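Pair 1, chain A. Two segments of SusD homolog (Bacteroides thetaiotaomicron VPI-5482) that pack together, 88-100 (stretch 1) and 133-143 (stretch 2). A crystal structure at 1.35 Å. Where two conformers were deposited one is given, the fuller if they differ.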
# COMPACT_ATOMS: atom_id res chain seq x y z
N LEU A 88 5.88 -18.02 -1.33
CA LEU A 88 4.48 -17.67 -1.55
C LEU A 88 4.33 -16.24 -2.01
O LEU A 88 3.45 -15.93 -2.79
CB LEU A 88 3.64 -17.84 -0.30
CG LEU A 88 3.25 -19.23 0.15
CD1 LEU A 88 2.35 -19.14 1.41
CD2 LEU A 88 2.56 -19.97 -0.97
N ILE A 89 5.15 -15.35 -1.47
CA ILE A 89 5.05 -13.94 -1.82
C ILE A 89 5.46 -13.75 -3.29
O ILE A 89 5.04 -12.82 -3.95
CB ILE A 89 5.94 -13.12 -0.86
CG1 ILE A 89 5.54 -13.33 0.61
CG2 ILE A 89 5.84 -11.63 -1.22
CD1 ILE A 89 6.54 -12.75 1.59
N MSE A 90 6.24 -14.70 -3.80
CA MSE A 90 6.69 -14.67 -5.19
C MSE A 90 5.71 -15.27 -6.18
O MSE A 90 6.02 -15.44 -7.35
CB MSE A 90 8.00 -15.43 -5.30
CG MSE A 90 9.11 -14.77 -4.53
SE MSE A 90 10.68 -15.87 -4.20
CE MSE A 90 11.51 -14.69 -2.86
N GLN A 91 4.52 -15.61 -5.68
CA GLN A 91 3.44 -16.17 -6.48
C GLN A 91 2.29 -15.21 -6.61
O GLN A 91 1.70 -14.78 -5.62
CB GLN A 91 2.95 -17.48 -5.86
CG GLN A 91 4.02 -18.56 -5.92
CD GLN A 91 3.72 -19.77 -5.09
OE1 GLN A 91 2.61 -20.30 -5.14
NE2 GLN A 91 4.68 -20.19 -4.31
N TRP A 92 1.97 -14.87 -7.84
CA TRP A 92 0.87 -13.95 -8.12
C TRP A 92 -0.49 -14.61 -8.21
O TRP A 92 -1.50 -13.96 -8.49
CB TRP A 92 1.18 -13.08 -9.35
CG TRP A 92 1.53 -13.82 -10.59
CD1 TRP A 92 1.02 -15.03 -11.01
CD2 TRP A 92 2.48 -13.42 -11.56
NE1 TRP A 92 1.59 -15.36 -12.20
CE2 TRP A 92 2.49 -14.41 -12.57
CE3 TRP A 92 3.31 -12.30 -11.69
CZ2 TRP A 92 3.33 -14.33 -13.66
CZ3 TRP A 92 4.15 -12.21 -12.80
CH2 TRP A 92 4.14 -13.23 -13.77
N ASP A 93 -0.57 -15.91 -7.91
CA ASP A 93 -1.81 -16.68 -8.05
C ASP A 93 -3.01 -16.10 -7.33
O ASP A 93 -4.10 -16.07 -7.90
CB ASP A 93 -1.61 -18.17 -7.64
CG ASP A 93 -1.22 -18.37 -6.18
OD1 ASP A 93 -0.49 -17.52 -5.62
OD2 ASP A 93 -1.62 -19.40 -5.57
N VAL A 94 -2.86 -15.66 -6.09
CA VAL A 94 -4.01 -15.20 -5.35
C VAL A 94 -4.51 -13.86 -5.87
O VAL A 94 -5.71 -13.65 -5.98
CB VAL A 94 -3.74 -15.14 -3.86
CG1 VAL A 94 -5.01 -14.68 -3.10
CG2 VAL A 94 -3.27 -16.52 -3.35
N PHE A 95 -3.61 -12.97 -6.27
CA PHE A 95 -4.05 -11.74 -6.96
C PHE A 95 -4.80 -12.09 -8.24
O PHE A 95 -5.81 -11.43 -8.56
CB PHE A 95 -2.85 -10.85 -7.32
CG PHE A 95 -2.21 -10.17 -6.14
CD1 PHE A 95 -2.85 -9.12 -5.51
CD2 PHE A 95 -0.95 -10.54 -5.70
CE1 PHE A 95 -2.25 -8.48 -4.44
CE2 PHE A 95 -0.37 -9.90 -4.63
CZ PHE A 95 -1.00 -8.88 -4.04
N TYR A 96 -4.31 -13.08 -9.01
CA TYR A 96 -5.06 -13.43 -10.22
C TYR A 96 -6.42 -14.10 -9.93
O TYR A 96 -7.34 -13.98 -10.74
CB TYR A 96 -4.23 -14.29 -11.18
CG TYR A 96 -3.32 -13.45 -12.04
CD1 TYR A 96 -3.82 -12.67 -13.07
CD2 TYR A 96 -1.97 -13.38 -11.77
CE1 TYR A 96 -3.00 -11.87 -13.79
CE2 TYR A 96 -1.15 -12.59 -12.51
CZ TYR A 96 -1.66 -11.85 -13.52
OH TYR A 96 -0.79 -11.05 -14.23
N THR A 97 -6.59 -14.71 -8.77
CA THR A 97 -7.93 -15.17 -8.37
C THR A 97 -8.86 -13.97 -8.27
O THR A 97 -9.99 -14.01 -8.77
CB THR A 97 -7.89 -15.95 -7.06
OG1 THR A 97 -7.03 -17.09 -7.18
CG2 THR A 97 -9.30 -16.43 -6.62
N ALA A 98 -8.43 -12.89 -7.60
CA ALA A 98 -9.19 -11.66 -7.54
C ALA A 98 -9.49 -11.10 -8.92
O ALA A 98 -10.62 -10.71 -9.22
CB ALA A 98 -8.45 -10.61 -6.66
N ILE A 99 -8.46 -11.02 -9.74
CA ILE A 99 -8.60 -10.48 -11.10
C ILE A 99 -9.60 -11.29 -11.93
O ILE A 99 -10.47 -10.73 -12.58
CB ILE A 99 -7.23 -10.36 -11.81
CG1 ILE A 99 -6.40 -9.23 -11.18
CG2 ILE A 99 -7.37 -10.16 -13.31
CD1 ILE A 99 -4.90 -9.41 -11.42
N GLN A 100 -9.46 -12.60 -11.89
CA GLN A 100 -10.34 -13.45 -12.68
C GLN A 100 -11.78 -13.39 -12.16
O GLN A 100 -12.72 -13.41 -12.96
CB GLN A 100 -9.83 -14.90 -12.72
CG GLN A 100 -10.84 -15.93 -13.24
CD GLN A 100 -11.17 -15.79 -14.72
OE1 GLN A 100 -12.14 -15.11 -15.11
NE2 GLN A 100 -10.39 -16.45 -15.56
N LEU A 133 -6.59 -2.45 -8.74
CA LEU A 133 -5.73 -2.47 -7.57
C LEU A 133 -4.84 -3.69 -7.54
O LEU A 133 -3.67 -3.63 -7.21
CB LEU A 133 -6.57 -2.39 -6.28
CG LEU A 133 -5.79 -2.22 -5.00
CD1 LEU A 133 -5.07 -0.87 -4.92
CD2 LEU A 133 -6.76 -2.32 -3.82
N SER A 134 -5.41 -4.84 -7.92
CA SER A 134 -4.66 -6.09 -7.96
C SER A 134 -3.57 -6.01 -9.02
O SER A 134 -2.42 -6.39 -8.73
CB SER A 134 -5.59 -7.27 -8.23
OG SER A 134 -6.53 -7.44 -7.17
N TYR A 135 -3.91 -5.55 -10.23
CA TYR A 135 -2.90 -5.39 -11.26
C TYR A 135 -1.81 -4.43 -10.80
O TYR A 135 -0.61 -4.67 -11.00
CB TYR A 135 -3.50 -4.88 -12.59
CG TYR A 135 -3.97 -6.03 -13.48
CD1 TYR A 135 -3.07 -6.97 -13.92
CD2 TYR A 135 -5.28 -6.14 -13.86
CE1 TYR A 135 -3.48 -8.03 -14.72
CE2 TYR A 135 -5.70 -7.20 -14.65
CZ TYR A 135 -4.79 -8.14 -15.05
OH TYR A 135 -5.17 -9.23 -15.86
N PHE A 136 -2.19 -3.31 -10.19
CA PHE A 136 -1.20 -2.37 -9.67
C PHE A 136 -0.29 -3.02 -8.67
O PHE A 136 0.93 -2.86 -8.76
CB PHE A 136 -1.87 -1.16 -9.07
CG PHE A 136 -0.91 -0.16 -8.48
CD1 PHE A 136 0.03 0.47 -9.27
CD2 PHE A 136 -0.99 0.19 -7.16
CE1 PHE A 136 0.88 1.44 -8.74
CE2 PHE A 136 -0.11 1.16 -6.61
CZ PHE A 136 0.82 1.76 -7.43
N PHE A 137 -0.84 -3.77 -7.72
CA PHE A 137 -0.01 -4.41 -6.71
C PHE A 137 0.96 -5.41 -7.32
O PHE A 137 2.14 -5.52 -6.88
CB PHE A 137 -0.89 -5.10 -5.66
CG PHE A 137 -1.19 -4.23 -4.46
CD1 PHE A 137 -1.62 -2.93 -4.61
CD2 PHE A 137 -1.03 -4.73 -3.19
CE1 PHE A 137 -1.87 -2.16 -3.49
CE2 PHE A 137 -1.27 -3.96 -2.07
CZ PHE A 137 -1.70 -2.66 -2.24
N ILE A 138 0.55 -6.17 -8.33
CA ILE A 138 1.47 -7.13 -8.91
C ILE A 138 2.48 -6.48 -9.86
O ILE A 138 3.60 -6.97 -9.99
CB ILE A 138 0.77 -8.35 -9.55
CG1 ILE A 138 -0.19 -8.01 -10.68
CG2 ILE A 138 0.10 -9.18 -8.46
CD1 ILE A 138 -0.74 -9.25 -11.44
N VAL A 139 2.12 -5.38 -10.51
CA VAL A 139 3.13 -4.64 -11.29
C VAL A 139 4.20 -4.11 -10.35
O VAL A 139 5.42 -4.21 -10.63
CB VAL A 139 2.50 -3.49 -12.07
CG1 VAL A 139 3.59 -2.52 -12.56
CG2 VAL A 139 1.71 -4.06 -13.27
N ARG A 140 3.81 -3.51 -9.23
CA ARG A 140 4.80 -2.98 -8.31
C ARG A 140 5.73 -4.06 -7.81
O ARG A 140 6.92 -3.78 -7.53
CB ARG A 140 4.16 -2.31 -7.09
CG ARG A 140 3.37 -1.07 -7.31
CD ARG A 140 3.16 -0.35 -6.00
NE ARG A 140 2.47 -1.19 -5.03
CZ ARG A 140 2.06 -0.74 -3.84
NH1 ARG A 140 2.13 0.55 -3.53
NH2 ARG A 140 1.52 -1.57 -2.97
N ALA A 141 5.24 -5.28 -7.60
CA ALA A 141 6.08 -6.35 -7.10
C ALA A 141 6.87 -7.05 -8.17
O ALA A 141 8.03 -7.42 -7.95
CB ALA A 141 5.21 -7.40 -6.32
N PHE A 142 6.29 -7.25 -9.34
CA PHE A 142 6.86 -8.16 -10.32
C PHE A 142 7.28 -7.52 -11.62
O PHE A 142 7.97 -8.18 -12.43
CB PHE A 142 5.89 -9.32 -10.62
CG PHE A 142 5.60 -10.21 -9.42
CD1 PHE A 142 6.55 -11.12 -8.98
CD2 PHE A 142 4.39 -10.13 -8.76
CE1 PHE A 142 6.29 -11.90 -7.88
CE2 PHE A 142 4.15 -10.92 -7.66
CZ PHE A 142 5.09 -11.81 -7.24
N GLY A 143 6.86 -6.28 -11.88
CA GLY A 143 7.18 -5.70 -13.20
C GLY A 143 6.11 -6.03 -14.21
O GLY A 143 4.91 -5.93 -13.95

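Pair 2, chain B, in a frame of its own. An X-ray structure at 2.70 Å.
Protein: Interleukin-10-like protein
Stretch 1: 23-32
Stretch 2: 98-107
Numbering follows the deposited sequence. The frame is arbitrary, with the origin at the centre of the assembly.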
# COMPACT_ATOMS: atom_id res chain seq x y z
N ASP B 23 -14.89 14.87 -10.34
CA ASP B 23 -15.97 14.41 -11.20
C ASP B 23 -17.09 13.67 -10.48
O ASP B 23 -18.12 13.35 -11.07
CB ASP B 23 -15.39 13.52 -12.31
CG ASP B 23 -16.00 13.80 -13.69
OD1 ASP B 23 -16.74 12.93 -14.22
OD2 ASP B 23 -15.75 14.91 -14.23
N TYR B 24 -16.91 13.42 -9.18
CA TYR B 24 -17.93 12.72 -8.41
C TYR B 24 -18.59 13.62 -7.37
O TYR B 24 -19.48 13.18 -6.64
CB TYR B 24 -17.31 11.51 -7.72
CG TYR B 24 -16.70 10.52 -8.67
CD1 TYR B 24 -15.34 10.60 -9.02
CD2 TYR B 24 -17.47 9.53 -9.27
CE1 TYR B 24 -14.79 9.72 -9.95
CE2 TYR B 24 -16.93 8.65 -10.19
CZ TYR B 24 -15.59 8.75 -10.53
OH TYR B 24 -15.08 7.88 -11.46
N ALA B 25 -18.17 14.89 -7.32
CA ALA B 25 -18.71 15.83 -6.34
C ALA B 25 -20.23 16.11 -6.40
O ALA B 25 -20.89 16.10 -5.35
CB ALA B 25 -17.94 17.13 -6.41
N THR B 26 -20.79 16.33 -7.58
CA THR B 26 -22.22 16.63 -7.67
C THR B 26 -23.12 15.45 -7.32
O THR B 26 -24.15 15.63 -6.66
CB THR B 26 -22.63 17.17 -9.06
OG1 THR B 26 -21.90 18.37 -9.34
CG2 THR B 26 -24.11 17.52 -9.07
N ARG B 27 -22.74 14.25 -7.75
CA ARG B 27 -23.53 13.08 -7.42
C ARG B 27 -23.35 12.79 -5.94
O ARG B 27 -24.27 12.33 -5.27
CB ARG B 27 -23.09 11.88 -8.26
CG ARG B 27 -23.48 11.99 -9.72
CD ARG B 27 -22.24 12.05 -10.58
NE ARG B 27 -22.12 10.85 -11.41
CZ ARG B 27 -20.99 10.45 -11.96
NH1 ARG B 27 -19.87 11.14 -11.77
NH2 ARG B 27 -20.97 9.37 -12.73
N LEU B 28 -22.17 13.06 -5.43
CA LEU B 28 -21.97 12.86 -4.01
C LEU B 28 -22.94 13.80 -3.30
O LEU B 28 -23.54 13.43 -2.29
CB LEU B 28 -20.54 13.20 -3.60
CG LEU B 28 -19.50 12.11 -3.80
CD1 LEU B 28 -18.10 12.67 -3.56
CD2 LEU B 28 -19.79 11.00 -2.84
N GLN B 29 -23.11 15.01 -3.83
CA GLN B 29 -24.01 15.98 -3.21
C GLN B 29 -25.48 15.62 -3.36
O GLN B 29 -26.25 15.78 -2.43
CB GLN B 29 -23.75 17.38 -3.75
CG GLN B 29 -24.36 18.46 -2.91
CD GLN B 29 -24.18 19.80 -3.54
OE1 GLN B 29 -24.52 20.00 -4.70
NE2 GLN B 29 -23.63 20.74 -2.78
N ASP B 30 -25.88 15.15 -4.54
CA ASP B 30 -27.26 14.73 -4.74
C ASP B 30 -27.60 13.65 -3.70
O ASP B 30 -28.61 13.76 -3.01
CB ASP B 30 -27.49 14.11 -6.12
CG ASP B 30 -27.21 15.07 -7.25
OD1 ASP B 30 -27.27 16.31 -7.06
OD2 ASP B 30 -26.94 14.55 -8.36
N LEU B 31 -26.78 12.61 -3.61
CA LEU B 31 -27.04 11.53 -2.65
C LEU B 31 -27.25 12.11 -1.27
O LEU B 31 -28.23 11.79 -0.58
CB LEU B 31 -25.89 10.52 -2.63
CG LEU B 31 -25.78 9.68 -3.91
CD1 LEU B 31 -24.41 8.96 -4.01
CD2 LEU B 31 -26.93 8.70 -3.94
N ARG B 32 -26.34 12.98 -0.87
CA ARG B 32 -26.45 13.61 0.43
C ARG B 32 -27.68 14.53 0.55
O ARG B 32 -28.20 14.68 1.65
CB ARG B 32 -25.16 14.36 0.76
CG ARG B 32 -24.09 13.46 1.35
CD ARG B 32 -22.67 13.87 0.99
NE ARG B 32 -21.71 13.30 1.92
CZ ARG B 32 -20.39 13.42 1.82
NH1 ARG B 32 -19.86 14.08 0.80
NH2 ARG B 32 -19.59 12.91 2.76
N THR B 98 -28.22 7.25 -8.62
CA THR B 98 -27.04 8.10 -8.57
C THR B 98 -25.82 7.30 -8.13
O THR B 98 -24.71 7.50 -8.63
CB THR B 98 -27.25 9.29 -7.60
OG1 THR B 98 -28.21 10.20 -8.15
CG2 THR B 98 -25.94 10.03 -7.35
N LEU B 99 -26.02 6.38 -7.20
CA LEU B 99 -24.91 5.58 -6.73
C LEU B 99 -24.46 4.72 -7.88
O LEU B 99 -23.26 4.49 -8.08
CB LEU B 99 -25.34 4.73 -5.54
CG LEU B 99 -24.24 4.04 -4.73
CD1 LEU B 99 -23.08 5.00 -4.45
CD2 LEU B 99 -24.85 3.53 -3.44
N GLU B 100 -25.43 4.28 -8.67
CA GLU B 100 -25.15 3.45 -9.83
C GLU B 100 -24.28 4.29 -10.79
O GLU B 100 -23.25 3.83 -11.28
CB GLU B 100 -26.47 3.04 -10.49
CG GLU B 100 -26.40 1.85 -11.44
CD GLU B 100 -25.90 0.58 -10.77
OE1 GLU B 100 -26.43 0.21 -9.70
OE2 GLU B 100 -24.99 -0.07 -11.32
N SER B 101 -24.69 5.53 -11.02
CA SER B 101 -23.96 6.44 -11.89
C SER B 101 -22.50 6.52 -11.47
O SER B 101 -21.60 6.45 -12.31
CB SER B 101 -24.60 7.83 -11.85
OG SER B 101 -23.95 8.71 -12.75
N ILE B 102 -22.28 6.67 -10.17
CA ILE B 102 -20.92 6.75 -9.63
C ILE B 102 -20.13 5.45 -9.88
O ILE B 102 -18.98 5.50 -10.32
CB ILE B 102 -20.94 7.06 -8.11
CG1 ILE B 102 -21.61 8.41 -7.87
CG2 ILE B 102 -19.52 7.08 -7.57
CD1 ILE B 102 -21.57 8.86 -6.44
N TYR B 103 -20.75 4.30 -9.61
CA TYR B 103 -20.09 3.00 -9.80
C TYR B 103 -19.61 2.75 -11.22
O TYR B 103 -18.48 2.31 -11.43
CB TYR B 103 -21.01 1.86 -9.39
CG TYR B 103 -20.29 0.52 -9.26
CD1 TYR B 103 -19.27 0.35 -8.33
CD2 TYR B 103 -20.63 -0.55 -10.07
CE1 TYR B 103 -18.61 -0.86 -8.21
CE2 TYR B 103 -19.98 -1.77 -9.95
CZ TYR B 103 -18.96 -1.91 -9.01
OH TYR B 103 -18.31 -3.12 -8.88
N LYS B 104 -20.47 3.01 -12.20
CA LYS B 104 -20.11 2.81 -13.59
C LYS B 104 -18.89 3.65 -13.96
O LYS B 104 -18.06 3.23 -14.75
CB LYS B 104 -21.28 3.17 -14.51
CG LYS B 104 -22.47 2.21 -14.39
CD LYS B 104 -23.59 2.54 -15.36
CE LYS B 104 -24.75 1.57 -15.20
NZ LYS B 104 -25.90 1.87 -16.11
N ASP B 105 -18.79 4.85 -13.37
CA ASP B 105 -17.65 5.73 -13.63
C ASP B 105 -16.40 5.33 -12.88
O ASP B 105 -15.29 5.54 -13.36
CB ASP B 105 -18.00 7.18 -13.28
CG ASP B 105 -18.66 7.91 -14.42
OD1 ASP B 105 -18.87 9.14 -14.29
OD2 ASP B 105 -18.97 7.25 -15.45
N MET B 106 -16.56 4.76 -11.69
CA MET B 106 -15.42 4.33 -10.90
C MET B 106 -14.70 3.11 -11.51
O MET B 106 -13.48 3.00 -11.40
CB MET B 106 -15.87 4.00 -9.48
CG MET B 106 -16.17 5.19 -8.61
SD MET B 106 -16.69 4.57 -6.99
CE MET B 106 -15.14 3.96 -6.35
N ARG B 107 -15.45 2.21 -12.15
CA ARG B 107 -14.83 1.03 -12.75
C ARG B 107 -14.33 1.33 -14.16
O ARG B 107 -14.13 0.44 -14.97
CB ARG B 107 -15.80 -0.15 -12.78
CG ARG B 107 -16.17 -0.64 -11.40
CD ARG B 107 -16.82 -2.01 -11.40
NE ARG B 107 -15.85 -3.11 -11.35
CZ ARG B 107 -15.28 -3.68 -12.41
NH1 ARG B 107 -15.57 -3.26 -13.64
NH2 ARG B 107 -14.43 -4.68 -12.24

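Two helices that run nearly antiparallel can be packed in more than one chemical language, and the two pairs compared here illustrate the point. In pair 1 the helix axes approach to 9.4 Å, with 156° between their N-to-C directions; in pair 2 the values are 9.6 Å and 155°. Fourteen central residues superpose with an RMSD of 0.3 Å, so differences in the contact arise from side chains laid on almost the same backbone.

Some positions keep their character. Ile A138 matches Ile B102, and although their chi1 rotamers differ (p in the first, m in the second), their side-chain centres fall 0.5 Å apart. Ser A134 coincides with Thr B98, and Ile A99 with Leu B31. These residues make similar apolar contacts in both pairs: Ile A99 CG1 lies 3.6 Å from Ser A134 CB, and Leu B31 CG lies 3.5 Å from Thr B98 CG2.

The sharpest contrast is at Phe A95 and Arg B27, whose CA atoms superpose within 0.2 Å. Both point toward the partner helix. Phe A95 makes apolar contacts, its CD2 3.3 Å from Ile A138 CG2 and its CE1 3.8 Å from Phe A137 CB. Arg B27 uses its aliphatic base in a similar way, its CB lying 3.5 Å from Thr B98 CG2, but its guanidinium continues to polar partners. Arg B27 NE and NH2 each donate a hydrogen bond to Ser B101 OG, both at 3.1 Å, while NH2 forms a salt bridge with Asp B105 OD1 at 2.6 Å. The arginine thus sits as a knob among Thr B98, Ser B101, Ile B102 and Asp B105. In pair 1 the corresponding positions carry no polar side-chain groups: Phe A95 stands where Arg B27 does, and Phe A137 and Ala A141 where Ser B101 and Asp B105 do; no hydrogen bond crosses between its stretches.

At one end of the contact, Trp A92 matches Tyr B24, and Phe A142 matches Met B106. The tryptophan directs its edge at the face of Phe A142, with the centroid of its six-membered ring 5.3 Å from that of the phenylalanine and the planes at 76°. In pair 2, Tyr B24 CE2 instead meets the flexible thioether side chain at Met B106 CG, 3.9 Å away. Farther along, Ile A99 CD1 sits 3.7 Å above the centroid of the Tyr A135 ring, a CH-pi contact; the equivalent Leu B31 CD1 meets Leu B99 CD1 at 4.2 Å. A shared backbone sets which positions face each other, while the side chains determine how they meet, whether through aromatic packing or through a salt bridge with hydrogen bonds.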